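Aeromonas extracellular serine protease (Aeromonas sobria, PDB 3WQB) preferentially cleaves peptide bonds that follow two basic residues, one of them lysine, and as a probable virulence factor attacks host plasma proteins such as prekallikrein, prothrombin and fibrinogen. Local coordinates at residues L493-P496 with A497-S501. The protein carries 1 engineered substitution. Sequence-based numbering, arbitrary orientation.
Sequences LVSP and AGTRS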
loop_
_atom_site.group_PDB
_atom_site.type_symbol
_atom_site.label_atom_id
_atom_site.label_comp_id
_atom_site.label_asym_id
_atom_site.label_seq_id
_atom_site.Cartn_x
_atom_site.Cartn_y
_atom_site.Cartn_z
ATOM N N LEU A 493 19.959 -0.746 -5.905
ATOM C CA LEU A 493 20.630 -1.788 -5.135
ATOM C C LEU A 493 21.054 -2.924 -6.057
ATOM O O LEU A 493 20.293 -3.321 -6.951
ATOM C CB LEU A 493 19.709 -2.316 -4.042
ATOM C CG LEU A 493 20.288 -3.312 -3.030
ATOM C CD1 LEU A 493 21.372 -2.665 -2.178
ATOM C CD2 LEU A 493 19.192 -3.899 -2.148
ATOM N N VAL A 494 22.269 -3.439 -5.845
ATOM C CA VAL A 494 22.832 -4.510 -6.667
ATOM C C VAL A 494 23.151 -5.722 -5.782
ATOM O O VAL A 494 23.797 -5.587 -4.739
ATOM C CB VAL A 494 24.119 -4.044 -7.409
ATOM C CG1 VAL A 494 24.575 -5.086 -8.427
ATOM C CG2 VAL A 494 23.928 -2.683 -8.106
ATOM N N SER A 495 22.684 -6.898 -6.187
ATOM C CA SER A 495 22.909 -8.127 -5.421
ATOM C C SER A 495 24.245 -8.783 -5.791
ATOM O O SER A 495 24.864 -8.407 -6.788
ATOM C CB SER A 495 21.758 -9.109 -5.669
ATOM O OG SER A 495 21.853 -9.693 -6.960
ATOM N N PRO A 496 24.677 -9.786 -5.009
ATOM C CA PRO A 496 25.903 -10.519 -5.347
ATOM C C PRO A 496 25.894 -11.108 -6.764
ATOM O O PRO A 496 26.952 -11.208 -7.392
ATOM C CB PRO A 496 25.954 -11.629 -4.281
ATOM C CG PRO A 496 25.250 -11.028 -3.108
ATOM C CD PRO A 496 24.139 -10.184 -3.696
ATOM N N ALA A 497 24.716 -11.465 -7.274
ATOM C CA ALA A 497 24.580 -11.992 -8.638
ATOM C C ALA A 497 24.701 -10.918 -9.725
ATOM O O ALA A 497 24.772 -11.241 -10.911
ATOM C CB ALA A 497 23.254 -12.711 -8.774
ATOM N N GLY A 498 24.699 -9.653 -9.316
ATOM C CA GLY A 498 24.779 -8.537 -10.241
ATOM C C GLY A 498 23.402 -8.023 -10.625
ATOM O O GLY A 498 23.283 -7.100 -11.425
ATOM N N THR A 499 22.357 -8.634 -10.077
ATOM C CA THR A 499 20.980 -8.173 -10.318
ATOM C C THR A 499 20.764 -6.772 -9.745
ATOM O O THR A 499 21.240 -6.461 -8.655
ATOM C CB THR A 499 19.989 -9.145 -9.667
ATOM O OG1 THR A 499 20.315 -10.476 -10.075
ATOM C CG2 THR A 499 18.540 -8.832 -10.051
ATOM N N ARG A 500 20.050 -5.928 -10.477
ATOM C CA ARG A 500 19.841 -4.552 -10.036
ATOM C C ARG A 500 18.373 -4.275 -9.753
ATOM O O ARG A 500 17.485 -4.851 -10.411
ATOM C CB ARG A 500 20.326 -3.581 -11.112
ATOM C CG ARG A 500 21.803 -3.726 -11.445
ATOM C CD ARG A 500 22.157 -2.866 -12.646
ATOM N NE ARG A 500 22.138 -1.443 -12.323
ATOM C CZ ARG A 500 23.159 -0.778 -11.788
ATOM N NH1 ARG A 500 24.310 -1.388 -11.534
ATOM N NH2 ARG A 500 23.036 0.511 -11.535
ATOM N N SER A 501 18.114 -3.379 -8.797
ATOM C CA SER A 501 16.746 -2.977 -8.474
ATOM C C SER A 501 16.730 -1.506 -8.108
ATOM O O SER A 501 17.439 -1.087 -7.178
ATOM C CB SER A 501 16.238 -3.792 -7.289
ATOM O OG SER A 501 14.911 -3.428 -6.936
#
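CG2 of Val494 is anti to its carbonyl carbon, beside N, and Arg500 bends at chi3 (71°); this brings the methyl to the guanidinium. The two residues form an antiparallel non-hydrogen-bonded pair, so their side chains run alongside on one face of the sheet. One face of the guanidinium rests on the valine methyl, with Arg500 NH1 3.7 Å from Val494 CG2. Salt bridges from Arg500 NE to Glu492 and from NH2 to Glu550 fix the rotation of this flat group. CG1 of Val494 turns instead to the backbone oxygens of Gly498 and Thr499.

OG of Ser495 sits between its backbone N and carbonyl carbon (chi1 74°), beside Thr499 N and CB. Ser495 OG takes weak hydrogen bonds from Thr499 N, at 3.3 Å, and from Ala497 N. The stronger partner of OG is Glu541, whose carboxylate also bonds Thr499 OG1 and so ties both arms together.

The backbone closes the loop. Gly498 N gives a hydrogen bond to Ser495 O (2.8 Å). Ser495 N reaches Thr499 O at 2.9 Å. Leu493 and Ser501 form an antiparallel hydrogen-bonded pair, with Leu493 N 2.8 Å from Ser501 O. Ser501 N returns a bond to Leu493 O, 2.9 Å. At the positive phi of Gly498 (93°) a CB would be jammed against the carbonyl O of Ala497, which calls for glycine at this bulge position.

These bonds form a beta hairpin closed by a type I turn from Ser495 to Gly498 with a G1 beta bulge, joining strands 489-494 and 500-502 at one edge of a four-stranded antiparallel sheet in the P-domain.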